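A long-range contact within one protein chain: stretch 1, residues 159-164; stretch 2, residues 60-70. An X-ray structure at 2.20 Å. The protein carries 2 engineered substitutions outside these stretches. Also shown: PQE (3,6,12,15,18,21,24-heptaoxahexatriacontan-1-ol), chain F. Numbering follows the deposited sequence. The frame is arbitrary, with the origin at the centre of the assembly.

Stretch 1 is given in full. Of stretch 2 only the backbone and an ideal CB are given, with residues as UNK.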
ATOM      1  N   LEU A 159       9.776  14.690   7.979  1.00117.75           N
ATOM      2  CA  LEU A 159       8.984  15.391   8.984  1.00116.35           C
ATOM      3  C   LEU A 159       8.392  14.350   9.928  1.00115.26           C
ATOM      4  O   LEU A 159       7.887  14.681  11.002  1.00115.18           O
ATOM      5  CB  LEU A 159       7.865  16.205   8.329  1.00116.37           C
ATOM      6  CG  LEU A 159       8.285  17.419   7.498  1.00116.37           C
ATOM      7  CD1 LEU A 159       7.080  18.041   6.809  1.00116.37           C
ATOM      8  CD2 LEU A 159       8.999  18.443   8.365  1.00116.38           C
ATOM      9  N   PHE A 160       8.451  13.089   9.507  1.00113.86           N
ATOM     10  CA  PHE A 160       7.961  11.972  10.310  1.00112.42           C
ATOM     11  C   PHE A 160       8.945  10.800  10.247  1.00111.12           C
ATOM     12  O   PHE A 160       9.898  10.738  11.026  1.00111.10           O
ATOM     13  CB  PHE A 160       6.569  11.531   9.838  1.00112.58           C
ATOM     14  CG  PHE A 160       5.948  10.457  10.694  1.00112.67           C
ATOM     15  CD1 PHE A 160       5.330  10.778  11.894  1.00112.68           C
ATOM     16  CD2 PHE A 160       5.955   9.131  10.285  1.00112.71           C
ATOM     17  CE1 PHE A 160       4.755   9.796  12.682  1.00112.68           C
ATOM     18  CE2 PHE A 160       5.378   8.144  11.069  1.00112.69           C
ATOM     19  CZ  PHE A 160       4.778   8.478  12.267  1.00112.70           C
ATOM     20  N   GLY A 161       8.717   9.884   9.309  1.00109.47           N
ATOM     21  CA  GLY A 161       9.593   8.724   9.141  1.00107.25           C
ATOM     22  C   GLY A 161       8.853   7.398   9.182  1.00105.50           C
ATOM     23  O   GLY A 161       8.670   6.811  10.250  1.00105.43           O
ATOM     24  N   VAL A 162       8.447   6.914   8.011  1.00103.56           N
ATOM     25  CA  VAL A 162       7.723   5.651   7.920  1.00101.57           C
ATOM     26  C   VAL A 162       8.685   4.465   7.826  1.00 99.95           C
ATOM     27  O   VAL A 162       8.775   3.802   6.792  1.00 99.67           O
ATOM     28  CB  VAL A 162       6.754   5.633   6.723  1.00101.61           C
ATOM     29  CG1 VAL A 162       5.903   4.379   6.757  1.00101.50           C
ATOM     30  CG2 VAL A 162       5.870   6.871   6.742  1.00101.63           C
ATOM     31  N   GLU A 163       9.412   4.223   8.916  1.00 97.94           N
ATOM     32  CA  GLU A 163      10.378   3.122   9.003  1.00 95.78           C
ATOM     33  C   GLU A 163      10.530   2.241   7.759  1.00 93.77           C
ATOM     34  O   GLU A 163      10.210   1.051   7.778  1.00 93.53           O
ATOM     35  CB  GLU A 163      10.144   2.283  10.265  1.00 96.20           C
ATOM     36  CG  GLU A 163       8.745   2.410  10.847  1.00 96.42           C
ATOM     37  CD  GLU A 163       8.562   3.698  11.636  1.00 96.50           C
ATOM     38  OE1 GLU A 163       9.549   4.144  12.286  1.00 96.49           O
ATOM     39  OE2 GLU A 163       7.425   4.243  11.637  1.00 96.48           O
ATOM     40  N   MET A 164      11.055   2.843   6.696  1.00 91.05           N
ATOM     41  CA  MET A 164      11.351   2.154   5.440  1.00 88.28           C
ATOM     42  C   MET A 164      12.256   3.055   4.627  1.00 85.76           C
ATOM     43  O   MET A 164      13.414   2.733   4.358  1.00 85.65           O
ATOM     44  CB  MET A 164      10.078   1.906   4.622  1.00 88.66           C
ATOM     45  CG  MET A 164       9.113   0.897   5.199  1.00 88.92           C
ATOM     46  SD  MET A 164       7.777   0.545   4.037  1.00 89.30           S
ATOM     47  CE  MET A 164       8.688  -0.231   2.699  1.00 88.57           C
ATOM     48  N   UNK A  60       4.827  -3.990  11.465  1.00 50.90           N
ATOM     49  CA  UNK A  60       4.912  -2.576  11.790  1.00 50.52           C
ATOM     50  C   UNK A  60       5.824  -2.326  12.993  1.00 52.37           C
ATOM     51  O   UNK A  60       6.043  -3.218  13.815  1.00 52.14           O
ATOM     52  CB  UNK A  60       3.514  -2.018  12.065  1.00 50.52           C
ATOM     53  N   UNK A  61       6.389  -1.126  13.061  1.00 53.79           N
ATOM     54  CA  UNK A  61       7.416  -0.824  14.053  1.00 54.81           C
ATOM     55  C   UNK A  61       6.985   0.086  15.207  1.00 55.71           C
ATOM     56  O   UNK A  61       7.734   0.270  16.165  1.00 55.91           O
ATOM     57  CB  UNK A  61       8.606  -0.177  13.342  1.00 54.81           C
ATOM     58  N   UNK A  62       5.789   0.657  15.114  1.00 55.98           N
ATOM     59  CA  UNK A  62       5.265   1.495  16.187  1.00 56.99           C
ATOM     60  C   UNK A  62       3.747   1.617  16.103  1.00 58.06           C
ATOM     61  O   UNK A  62       3.137   1.234  15.099  1.00 57.70           O
ATOM     62  CB  UNK A  62       5.907   2.883  16.138  1.00 56.99           C
ATOM     63  N   UNK A  63       3.144   2.143  17.168  1.00 57.78           N
ATOM     64  CA  UNK A  63       1.694   2.323  17.230  1.00 58.79           C
ATOM     65  C   UNK A  63       1.186   3.359  16.221  1.00 58.54           C
ATOM     66  O   UNK A  63       0.090   3.222  15.681  1.00 58.50           O
ATOM     67  CB  UNK A  63       1.285   2.739  18.644  1.00 58.79           C
ATOM     68  N   UNK A  64       1.975   4.406  15.991  1.00 58.90           N
ATOM     69  CA  UNK A  64       1.619   5.432  15.010  1.00 58.96           C
ATOM     70  C   UNK A  64       1.865   4.906  13.604  1.00 58.48           C
ATOM     71  O   UNK A  64       1.101   5.181  12.671  1.00 59.31           O
ATOM     72  CB  UNK A  64       2.416   6.716  15.248  1.00 58.96           C
ATOM     73  N   UNK A  65       2.943   4.155  13.453  1.00 56.59           N
ATOM     74  CA  UNK A  65       3.273   3.570  12.173  1.00 54.90           C
ATOM     75  C   UNK A  65       2.069   2.788  11.644  1.00 53.76           C
ATOM     76  O   UNK A  65       1.513   3.117  10.589  1.00 52.52           O
ATOM     77  CB  UNK A  65       4.504   2.669  12.292  1.00 54.90           C
ATOM     78  N   UNK A  66       1.583   1.851  12.450  1.00 52.96           N
ATOM     79  CA  UNK A  66       0.469   1.008  12.051  1.00 52.14           C
ATOM     80  C   UNK A  66      -0.865   1.759  12.058  1.00 52.68           C
ATOM     81  O   UNK A  66      -1.720   1.513  11.215  1.00 52.19           O
ATOM     82  CB  UNK A  66       0.385  -0.208  12.976  1.00 52.14           C
ATOM     83  N   UNK A  67      -1.005   2.727  12.959  1.00 53.34           N
ATOM     84  CA  UNK A  67      -2.242   3.505  13.051  1.00 53.94           C
ATOM     85  C   UNK A  67      -2.485   4.342  11.794  1.00 54.05           C
ATOM     86  O   UNK A  67      -3.604   4.395  11.279  1.00 53.52           O
ATOM     87  CB  UNK A  67      -2.198   4.416  14.279  1.00 53.94           C
ATOM     88  N   UNK A  68      -1.452   5.037  11.337  1.00 54.16           N
ATOM     89  CA  UNK A  68      -1.570   5.846  10.127  1.00 54.41           C
ATOM     90  C   UNK A  68      -1.670   4.987   8.871  1.00 52.82           C
ATOM     91  O   UNK A  68      -2.519   5.232   8.015  1.00 52.81           O
ATOM     92  CB  UNK A  68      -0.375   6.794  10.012  1.00 54.41           C
ATOM     93  N   UNK A  69      -0.855   3.941   8.786  1.00 52.45           N
ATOM     94  CA  UNK A  69      -0.927   3.044   7.631  1.00 52.21           C
ATOM     95  C   UNK A  69      -2.303   2.408   7.450  1.00 51.70           C
ATOM     96  O   UNK A  69      -2.896   2.499   6.374  1.00 52.71           O
ATOM     97  CB  UNK A  69       0.126   1.943   7.768  1.00 52.21           C
ATOM     98  N   UNK A  70      -2.812   1.769   8.504  1.00 51.91           N
ATOM     99  CA  UNK A  70      -4.117   1.102   8.443  1.00 50.63           C
ATOM    100  C   UNK A  70      -5.299   2.040   8.219  1.00 50.97           C
ATOM    101  O   UNK A  70      -6.280   1.655   7.583  1.00 51.23           O
ATOM    102  CB  UNK A  70      -4.346   0.322   9.739  1.00 50.63           C
TER
HETATM  103  O47 PQE F 205       2.874  -0.379  23.149  0.65 57.02           O
HETATM  104  C68 PQE F 205       3.726   0.700  22.737  0.65 59.42           C
HETATM  105  C52 PQE F 205       4.479   0.304  21.468  0.65 60.51           C
HETATM  106  O70 PQE F 205       5.301   1.393  21.041  0.65 61.67           O
HETATM  107  C55 PQE F 205       4.660   2.189  20.043  0.65 62.12           C
HETATM  108  C58 PQE F 205       5.408   3.509  19.880  0.65 63.29           C
HETATM  109  O71 PQE F 205       4.564   4.463  19.236  0.65 64.45           O
HETATM  110  C61 PQE F 205       4.235   5.551  20.101  0.65 65.55           C
HETATM  111  C62 PQE F 205       4.073   5.040  21.528  0.65 66.25           C
HETATM  112  C63 PQE F 205       2.847   5.647  22.202  0.65 67.25           C
HETATM  113  C66 PQE F 205       1.708   5.847  21.209  1.00 67.94           C
HETATM  114  C67 PQE F 205       0.705   4.701  21.284  1.00 69.16           C
HETATM  115  O72 PQE F 205      -0.287   4.875  20.271  1.00 70.90           O
HETATM  116  C65 PQE F 205      -1.262   3.830  20.302  1.00 71.66           C
HETATM  117  C64 PQE F 205      -2.240   3.995  19.141  1.00 71.77           C
HETATM  118  O73 PQE F 205      -3.063   2.830  19.033  1.00 72.10           O
HETATM  119  C60 PQE F 205      -2.292   1.637  18.888  1.00 72.48           C
HETATM  120  C59 PQE F 205      -2.936   0.737  17.838  1.00 72.94           C
HETATM  121  O74 PQE F 205      -2.272  -0.527  17.812  1.00 73.48           O
HETATM  122  C57 PQE F 205      -2.492  -1.224  16.584  1.00 74.01           C
HETATM  123  C56 PQE F 205      -3.945  -1.062  16.146  1.00 74.41           C
HETATM  124  O75 PQE F 205      -4.015  -0.268  14.959  1.00 74.79           O
HETATM  125  C54 PQE F 205      -5.257   0.430  14.867  1.00 75.53           C
HETATM  126  C53 PQE F 205      -5.459   0.937  13.442  1.00 76.19           C
HETATM  127  O76 PQE F 205      -6.795   0.665  13.020  1.00 76.71           O
HETATM  128  C51 PQE F 205      -7.366   1.771  12.318  1.00 77.61           C
HETATM  129  C50 PQE F 205      -8.699   1.363  11.692  1.00 78.26           C
HETATM  130  C49 PQE F 205      -9.142   2.375  10.640  1.00 79.10           C
HETATM  131  C48 PQE F 205     -10.540   2.912  10.931  1.00 79.87           C
HETATM  132  C47 PQE F 205     -10.933   3.985   9.921  1.00 80.93           C
HETATM  133  C46 PQE F 205     -11.140   5.334  10.603  1.00 82.01           C
HETATM  134  C45 PQE F 205     -11.061   6.478   9.598  1.00 83.01           C
HETATM  135  C44 PQE F 205     -10.994   7.832  10.303  1.00 83.92           C
HETATM  136  C43 PQE F 205     -11.081   8.983   9.303  1.00 84.67           C
HETATM  137  C42 PQE F 205     -12.176   9.974   9.691  1.00 85.18           C
HETATM  138  C41 PQE F 205     -11.745  11.413   9.421  1.00 85.49           C
HETATM  139  C40 PQE F 205     -12.096  12.317  10.586  1.00 85.76           C

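Position 60 lies in the extended lead-in to the helix. Its CB points sideways, with nothing of stretch 1 within 5.5 Å, so the contact sets no preference. The residue is His 60. Its NE2 gives a weak hydrogen bond to the side chain at position 69.

Position 61 points toward stretch 1. Its ideal CB is 3.6 Å from Glu 163 CG, beside the aliphatic part of that side chain. A medium apolar residue would suit, and so would a polar one reaching along the glutamate. It is Leu 61. Its side chain lies against Glu 163, modelled too tightly there for the distance to carry meaning.

Position 62 comes just before the helix starts at 63. The unpaired backbone amides of the first turn favour Ser, Thr, Asp or Asn here. The ideal CB is 4.9 Å from Glu 163 OE2, so a second acid would be less welcome. The residue is Ser 62, the N-cap. Its OG accepts from the backbone N of position 65 at 3.0 Å.

Position 63 is out of reach of stretch 1, near the bound PQE. Many residues would fit. It is Asn 63, whose backbone N makes a weak hydrogen bond to PQE O71.

Position 64 faces Phe 160, with its ideal CB 4.2 Å from CZ. Leu, Ile, Met or Val would all suit. Leu 64 is found. Its CB meets the ring edge of Phe 160, an apolar contact.

Position 65 is the nearest to Val 162 by backbone, 6.5 Å between the two CA atoms. CB points sideways, but lies 3.4 Å from Glu 163 OE2. A flat or polar side chain could use both the carboxylate and the methylene groups; an acid would meet like charge. The residue is His 65. Glu 163 CG sits over its ring face, 3.5 Å from the centroid, as a CH-pi contact. Val 162 CG1 approaches the ring edge, 3.5 Å from NE2. ND1 accepts from Leu 61 N at 3.0 Å, a nearly straight bond that helps orient the ring.

Positions 66 and 67 are out of reach, and stretch 1 does not choose between residues. They are Ile 66 and Leu 67, both beside PQE.

Position 68 points toward stretch 1 across open space, with room for a large side chain. Phe 68 is found, without close contact.

Position 69 points sideways. A longer side chain could approach Val 162. Asn 69 does, with ND2 4.3 Å from CG1 of Val 162.

Position 70 is out of reach; it is Leu 70.

Stretch 2 60-70: HLSNLHILFNL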
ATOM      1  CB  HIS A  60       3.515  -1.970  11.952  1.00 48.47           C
ATOM      2  CG  HIS A  60       2.777  -1.833  10.654  1.00 47.31           C
ATOM      3  ND1 HIS A  60       2.138  -2.896  10.046  1.00 47.71           N
ATOM      4  CD2 HIS A  60       2.681  -0.794   9.791  1.00 46.78           C
ATOM      5  CE1 HIS A  60       1.655  -2.507   8.878  1.00 47.38           C
ATOM      6  NE2 HIS A  60       1.966  -1.234   8.701  1.00 46.51           N
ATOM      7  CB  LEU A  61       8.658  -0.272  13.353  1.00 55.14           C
ATOM      8  CG  LEU A  61       9.139  -1.130  12.172  1.00 55.89           C
ATOM      9  CD1 LEU A  61      10.263  -0.449  11.403  1.00 55.73           C
ATOM     10  CD2 LEU A  61       9.558  -2.520  12.635  1.00 56.08           C
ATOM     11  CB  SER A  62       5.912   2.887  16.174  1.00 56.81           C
ATOM     12  OG  SER A  62       5.485   3.643  15.054  1.00 55.67           O
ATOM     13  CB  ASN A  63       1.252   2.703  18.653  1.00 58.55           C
ATOM     14  CG  ASN A  63       1.544   1.608  19.674  1.00 58.69           C
ATOM     15  OD1 ASN A  63       1.574   1.859  20.882  1.00 59.31           O
ATOM     16  ND2 ASN A  63       1.753   0.394  19.195  1.00 59.24           N
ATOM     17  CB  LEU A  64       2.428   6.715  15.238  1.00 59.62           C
ATOM     18  CG  LEU A  64       2.056   7.563  16.455  1.00 60.18           C
ATOM     19  CD1 LEU A  64       3.058   8.694  16.660  1.00 60.52           C
ATOM     20  CD2 LEU A  64       0.645   8.114  16.307  1.00 60.16           C
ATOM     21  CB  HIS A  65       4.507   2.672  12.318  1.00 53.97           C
ATOM     22  CG  HIS A  65       5.021   2.129  11.023  1.00 53.94           C
ATOM     23  ND1 HIS A  65       5.561   0.866  10.909  1.00 53.55           N
ATOM     24  CD2 HIS A  65       5.001   2.644   9.771  1.00 53.79           C
ATOM     25  CE1 HIS A  65       5.908   0.650   9.652  1.00 54.05           C
ATOM     26  NE2 HIS A  65       5.568   1.709   8.940  1.00 53.54           N
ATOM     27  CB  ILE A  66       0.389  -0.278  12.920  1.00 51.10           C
ATOM     28  CG1 ILE A  66      -0.609  -1.264  12.335  1.00 49.54           C
ATOM     29  CG2 ILE A  66       0.057   0.058  14.364  1.00 50.33           C
ATOM     30  CD1 ILE A  66      -0.648  -2.581  13.066  1.00 49.60           C
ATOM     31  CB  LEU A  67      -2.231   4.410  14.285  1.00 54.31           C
ATOM     32  CG  LEU A  67      -3.499   5.245  14.475  1.00 54.74           C
ATOM     33  CD1 LEU A  67      -4.727   4.343  14.587  1.00 54.74           C
ATOM     34  CD2 LEU A  67      -3.379   6.152  15.694  1.00 54.74           C
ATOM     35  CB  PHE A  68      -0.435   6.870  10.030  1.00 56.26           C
ATOM     36  CG  PHE A  68      -0.657   8.103  10.874  1.00 58.34           C
ATOM     37  CD1 PHE A  68      -0.652   8.027  12.258  1.00 59.05           C
ATOM     38  CD2 PHE A  68      -0.863   9.338  10.276  1.00 59.27           C
ATOM     39  CE1 PHE A  68      -0.862   9.158  13.032  1.00 60.10           C
ATOM     40  CE2 PHE A  68      -1.067  10.475  11.044  1.00 59.87           C
ATOM     41  CZ  PHE A  68      -1.063  10.385  12.423  1.00 60.09           C
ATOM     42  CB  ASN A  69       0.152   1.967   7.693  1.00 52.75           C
ATOM     43  CG  ASN A  69       1.508   2.484   7.285  1.00 54.40           C
ATOM     44  OD1 ASN A  69       2.434   1.710   7.061  1.00 56.82           O
ATOM     45  ND2 ASN A  69       1.616   3.794   7.116  1.00 55.10           N
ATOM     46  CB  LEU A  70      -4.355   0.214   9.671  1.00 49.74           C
ATOM     47  CG  LEU A  70      -3.537  -1.080   9.692  1.00 50.14           C
ATOM     48  CD1 LEU A  70      -4.114  -2.072  10.690  1.00 50.35           C
ATOM     49  CD2 LEU A  70      -3.519  -1.694   8.306  1.00 48.78           C
TER
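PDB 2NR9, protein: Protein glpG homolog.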